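Local coordinates for protein carbonic anhydrase (Neosartorya fumigata, PDB 6LAC) that probably catalyses the reversible hydration of carbon dioxide to hydrogencarbonate as a zinc-dependent, beta-class carbonic anhydrase, at residues Y9-P13 with E136-L140; V143-R147 with N162-M166. The protein carries 1 engineered substitution. One frame throughout, in Å; residues are numbered along the deposited sequence.

How the contacts relate
Contacts 1 and 2 lie one after the other along a single helix, 127-148, and both join it to the same mixed beta-sheet; their centres are about 11 Å apart. Contact 1 closes first in the chain, when residues 136-140 reach the N-terminal segment at the outer edge of the sheet. Contact 2 follows, setting residues 143-147 of the helix against strand 162-169, nearer the middle. The two meet directly: Val139 CG1 packs 3.6 Å from Gly165 CA, so the packing is continuous. The helix thus spans from the edge strand 11-13 toward strand 162-169, the parallel neighbour of strand 83-89; strand 83-89 ends at His89, a ligand of the zinc ion.

Contact 1: Y9-P13 with E136-L140; sequences YQLQP and ELNVL
Tyr9 lies against Glu136, Leu137 and Leu140 on one side of helix 127-148, bringing the N-terminal end of the model, just before edge strand 11-13, onto a helix that flanks the mixed sheet of this beta-class carbonic anhydrase. The dense part is the phenol and its surroundings. Its OH donates a hydrogen bond to Glu136 OE1 at 2.8 Å, and OE1 accepts through the anti lone pair, directed away from OE2. Glu136 OE2 is hydrogen-bonded to Tyr90 OH, so the carboxylate joins two tyrosines, the second of them next in sequence to the zinc ligand His89. With both oxygens engaged, rotation of the carboxylate should be restricted. Ring and carboxylate planes stand 84° apart, with OE1 near the plane of the ring at its edge. Tyr9 CG sits between the backbone N and the carbonyl carbon (chi1 72°), which swings the ring out over the helix. Leu140 lies across one face of that ring, but its modelled CD1 is closer than carbons can sit, so the exact spacing is doubtful. Leu137 CD2 approaches obliquely, 4.1 Å from Tyr9 CE1.

The other side is looser. Tyr9 remains exposed in the assembly, and Leu11 meets the helix only through CD2, 4.2 Å from Glu136 CD. Tyr9 and Leu11 also touch Leu178 of strand 174-178, so the sheet backs both residues. The Glu136 chain passes beyond the hydroxyl end of the ring, starting on the side of the ring plane where Leu140 lies and coming down to OE1 near that plane, with CB 3.3 Å from Tyr9 OH.

Contact 2: V143-R147 with N162-M166; sequences VHSLR and NIWGM
This is a buried helix-on-sheet contact, in which Val143, Leu146 and Arg147 of helix 127-148 pack on Ile163 and Gly165 of strand 162-169. The short axes run nearly antiparallel, at 166°, and approach to 8.7 Å, as in the crossover from strand 83-89 to its parallel neighbour 162-169, in which helix 150-157 follows helix 127-148 before the chain enters the strand. Ile163 is the chief contributor from the strand. With CG1 anti to its carbonyl carbon (chi1 -53°), its CD1 reaches between two helix residues, 3.9 Å from Leu146 CG and 3.8 Å from Arg147 CG. Its other branch, CG2, meets Val143 CG1 at 4.0 Å. The second methyl of Val143, CG2, rests on the strand backbone, 3.8 Å from Gly165 CA, where the strand has no side chain to hold the helix off.

At the exposed end, the Arg147 chain runs extended past Ile163 and donates from NH2 to Ile163 O at 2.9 Å. The bond is bent, with 137° at the hydrogen, and the donor is tilted out of the carbonyl plane. Val143 CG1 lies over the centre of the guanidinium face, so apolar packing and the bond together position the arginine tip.

Beyond the segments, Val143 also touches Ile86 of the parallel strand 83-89, while Gly165 shares backbone hydrogen bonding with Leu178 of antiparallel strand 174-178, setting the helix over the sheet where its strand directions change.

Contact 1: Y9-P13 with E136-L140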
loop_
_atom_site.group_PDB
_atom_site.type_symbol
_atom_site.label_atom_id
_atom_site.label_comp_id
_atom_site.label_asym_id
_atom_site.label_seq_id
_atom_site.Cartn_x
_atom_site.Cartn_y
_atom_site.Cartn_z
ATOM N N TYR A 9 13.959 16.850 -16.811
ATOM C CA TYR A 9 14.184 15.484 -16.233
ATOM C C TYR A 9 14.501 14.504 -17.361
ATOM O O TYR A 9 13.987 14.725 -18.465
ATOM C CB TYR A 9 12.959 15.022 -15.420
ATOM C CG TYR A 9 11.684 14.639 -16.165
ATOM C CD1 TYR A 9 10.640 15.545 -16.350
ATOM C CD2 TYR A 9 11.451 13.334 -16.589
ATOM C CE1 TYR A 9 9.443 15.190 -16.964
ATOM C CE2 TYR A 9 10.255 12.962 -17.202
ATOM C CZ TYR A 9 9.244 13.888 -17.388
ATOM O OH TYR A 9 8.090 13.540 -18.023
ATOM N N GLN A 10 15.294 13.464 -17.120
ATOM C CA GLN A 10 15.432 12.330 -18.068
ATOM C C GLN A 10 15.130 10.996 -17.371
ATOM O O GLN A 10 15.166 10.956 -16.120
ATOM C CB GLN A 10 16.810 12.360 -18.732
ATOM C CG GLN A 10 17.939 11.831 -17.863
ATOM C CD GLN A 10 19.287 12.181 -18.447
ATOM O OE1 GLN A 10 20.292 12.248 -17.741
ATOM N NE2 GLN A 10 19.309 12.424 -19.748
ATOM N N LEU A 11 14.880 9.947 -18.158
ATOM C CA LEU A 11 14.587 8.569 -17.705
ATOM C C LEU A 11 15.866 7.775 -17.898
ATOM O O LEU A 11 16.344 7.691 -19.072
ATOM C CB LEU A 11 13.464 7.930 -18.530
ATOM C CG LEU A 11 12.036 8.387 -18.257
ATOM C CD1 LEU A 11 11.596 7.976 -16.866
ATOM C CD2 LEU A 11 11.909 9.882 -18.445
ATOM N N GLN A 12 16.417 7.230 -16.825
ATOM C CA GLN A 12 17.636 6.391 -16.894
ATOM C C GLN A 12 17.246 4.974 -16.534
ATOM O O GLN A 12 16.793 4.737 -15.411
ATOM C CB GLN A 12 18.718 6.919 -15.954
ATOM C CG GLN A 12 19.893 5.961 -15.803
ATOM C CD GLN A 12 21.125 6.653 -15.273
ATOM O OE1 GLN A 12 21.703 7.525 -15.919
ATOM N NE2 GLN A 12 21.516 6.295 -14.061
ATOM N N PRO A 13 17.395 4.002 -17.464
ATOM C CA PRO A 13 17.158 2.599 -17.153
ATOM C C PRO A 13 17.945 2.194 -15.903
ATOM O O PRO A 13 19.117 2.541 -15.840
ATOM C CB PRO A 13 17.659 1.842 -18.403
ATOM C CG PRO A 13 17.583 2.873 -19.506
ATOM C CD PRO A 13 17.830 4.215 -18.860
ATOM N N GLU A 136 4.873 10.174 -15.344
ATOM C CA GLU A 136 6.231 10.683 -15.024
ATOM C C GLU A 136 6.120 11.979 -14.243
ATOM O O GLU A 136 6.864 12.181 -13.256
ATOM C CB GLU A 136 7.029 10.908 -16.320
ATOM C CG GLU A 136 7.302 9.636 -17.092
ATOM C CD GLU A 136 7.740 9.792 -18.537
ATOM O OE1 GLU A 136 7.847 10.956 -18.960
ATOM O OE2 GLU A 136 7.924 8.745 -19.217
ATOM N N LEU A 137 5.283 12.887 -14.703
ATOM C CA LEU A 137 5.124 14.190 -14.054
ATOM C C LEU A 137 4.630 13.984 -12.637
ATOM O O LEU A 137 4.990 14.747 -11.730
ATOM C CB LEU A 137 4.214 15.118 -14.862
ATOM C CG LEU A 137 4.825 15.619 -16.184
ATOM C CD1 LEU A 137 3.733 16.105 -17.095
ATOM C CD2 LEU A 137 5.825 16.735 -15.922
ATOM N N ASN A 138 3.690 13.062 -12.428
ATOM C CA ASN A 138 3.170 12.802 -11.070
ATOM C C ASN A 138 4.327 12.342 -10.177
ATOM O O ASN A 138 4.402 12.782 -9.041
ATOM C CB ASN A 138 2.013 11.827 -11.137
ATOM C CG ASN A 138 1.391 11.546 -9.807
ATOM O OD1 ASN A 138 1.017 12.482 -9.115
ATOM N ND2 ASN A 138 1.296 10.249 -9.486
ATOM N N VAL A 139 5.157 11.438 -10.656
ATOM C CA VAL A 139 6.327 10.995 -9.833
ATOM C C VAL A 139 7.192 12.202 -9.492
ATOM O O VAL A 139 7.493 12.403 -8.302
ATOM C CB VAL A 139 7.153 9.915 -10.524
ATOM C CG1 VAL A 139 8.391 9.603 -9.699
ATOM C CG2 VAL A 139 6.342 8.629 -10.731
ATOM N N LEU A 140 7.497 13.044 -10.464
ATOM C CA LEU A 140 8.393 14.198 -10.190
ATOM C C LEU A 140 7.745 15.095 -9.168
ATOM O O LEU A 140 8.438 15.545 -8.237
ATOM C CB LEU A 140 8.642 14.925 -11.490
ATOM C CG LEU A 140 9.594 14.254 -12.467
ATOM C CD1 LEU A 140 9.556 15.002 -13.797
ATOM C CD2 LEU A 140 11.011 14.180 -11.918
#

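Contact 2: V143-R147 with N162-M166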
loop_
_atom_site.group_PDB
_atom_site.type_symbol
_atom_site.label_atom_id
_atom_site.label_comp_id
_atom_site.label_asym_id
_atom_site.label_seq_id
_atom_site.Cartn_x
_atom_site.Cartn_y
_atom_site.Cartn_z
ATOM N N VAL A 143 7.769 13.523 -5.641
ATOM C CA VAL A 143 9.120 13.622 -5.026
ATOM C C VAL A 143 9.383 15.043 -4.490
ATOM O O VAL A 143 9.772 15.176 -3.324
ATOM C CB VAL A 143 10.161 13.187 -6.054
ATOM C CG1 VAL A 143 11.568 13.558 -5.555
ATOM C CG2 VAL A 143 10.030 11.712 -6.356
ATOM N N HIS A 144 9.065 16.034 -5.310
ATOM C CA HIS A 144 9.354 17.432 -4.908
ATOM C C HIS A 144 8.491 17.789 -3.705
ATOM O O HIS A 144 8.970 18.349 -2.704
ATOM C CB HIS A 144 9.095 18.369 -6.074
ATOM C CG HIS A 144 9.142 19.805 -5.678
ATOM N ND1 HIS A 144 10.347 20.417 -5.389
ATOM C CD2 HIS A 144 8.163 20.700 -5.424
ATOM C CE1 HIS A 144 10.122 21.667 -5.006
ATOM N NE2 HIS A 144 8.784 21.872 -5.026
ATOM N N SER A 145 7.226 17.443 -3.727
ATOM C CA SER A 145 6.268 17.747 -2.655
ATOM C C SER A 145 6.726 17.063 -1.375
ATOM O O SER A 145 6.719 17.711 -0.297
ATOM C CB SER A 145 4.870 17.320 -3.017
ATOM O OG SER A 145 4.017 17.530 -1.922
ATOM N N LEU A 146 7.154 15.801 -1.445
ATOM C CA LEU A 146 7.542 15.065 -0.242
ATOM C C LEU A 146 8.822 15.688 0.341
ATOM O O LEU A 146 8.943 15.763 1.568
ATOM C CB LEU A 146 7.687 13.579 -0.546
ATOM C CG LEU A 146 7.765 12.719 0.697
ATOM C CD1 LEU A 146 6.542 12.899 1.585
ATOM C CD2 LEU A 146 7.957 11.268 0.274
ATOM N N ARG A 147 9.744 16.163 -0.465
ATOM C CA ARG A 147 10.969 16.823 0.079
ATOM C C ARG A 147 10.592 18.109 0.833
ATOM O O ARG A 147 11.345 18.541 1.744
ATOM C CB ARG A 147 11.924 17.170 -1.047
ATOM C CG ARG A 147 12.566 15.993 -1.735
ATOM C CD ARG A 147 13.696 16.425 -2.662
ATOM N NE ARG A 147 14.311 15.329 -3.339
ATOM C CZ ARG A 147 14.428 15.172 -4.636
ATOM N NH1 ARG A 147 14.078 16.173 -5.443
ATOM N NH2 ARG A 147 14.969 14.112 -5.140
ATOM N N ASN A 162 17.332 10.564 1.440
ATOM C CA ASN A 162 17.208 10.814 0.004
ATOM C C ASN A 162 15.843 10.313 -0.465
ATOM O O ASN A 162 15.459 9.228 -0.011
ATOM C CB ASN A 162 18.338 10.144 -0.768
ATOM C CG ASN A 162 19.677 10.875 -0.642
ATOM O OD1 ASN A 162 19.768 12.034 -0.981
ATOM N ND2 ASN A 162 20.649 10.169 -0.160
ATOM N N ILE A 163 15.251 11.072 -1.356
ATOM C CA ILE A 163 13.955 10.687 -1.990
ATOM C C ILE A 163 14.215 10.534 -3.470
ATOM O O ILE A 163 14.818 11.454 -4.083
ATOM C CB ILE A 163 12.856 11.693 -1.686
ATOM C CG1 ILE A 163 12.723 11.933 -0.179
ATOM C CG2 ILE A 163 11.528 11.209 -2.286
ATOM C CD1 ILE A 163 11.620 12.885 0.236
ATOM N N TRP A 164 13.799 9.431 -4.063
ATOM C CA TRP A 164 14.131 9.042 -5.441
ATOM C C TRP A 164 12.811 8.891 -6.194
ATOM O O TRP A 164 11.812 8.412 -5.594
ATOM C CB TRP A 164 14.920 7.756 -5.470
ATOM C CG TRP A 164 16.127 7.766 -4.578
ATOM C CD1 TRP A 164 16.212 7.224 -3.348
ATOM C CD2 TRP A 164 17.398 8.388 -4.870
ATOM N NE1 TRP A 164 17.473 7.399 -2.849
ATOM C CE2 TRP A 164 18.198 8.151 -3.732
ATOM C CE3 TRP A 164 17.893 9.176 -5.922
ATOM C CZ2 TRP A 164 19.526 8.608 -3.655
ATOM C CZ3 TRP A 164 19.205 9.622 -5.833
ATOM C CH2 TRP A 164 19.989 9.341 -4.716
ATOM N N GLY A 165 12.749 9.217 -7.458
ATOM C CA GLY A 165 11.604 8.909 -8.321
ATOM C C GLY A 165 11.965 7.877 -9.339
ATOM O O GLY A 165 13.065 7.940 -9.945
ATOM N N MET A 166 11.053 6.957 -9.594
ATOM C CA MET A 166 11.234 6.073 -10.750
ATOM C C MET A 166 9.889 5.747 -11.350
ATOM O O MET A 166 8.842 6.019 -10.752
ATOM C CB MET A 166 11.974 4.825 -10.377
ATOM C CG MET A 166 11.262 4.031 -9.403
ATOM S SD MET A 166 11.903 2.337 -9.237
ATOM C CE MET A 166 11.328 1.536 -10.737
#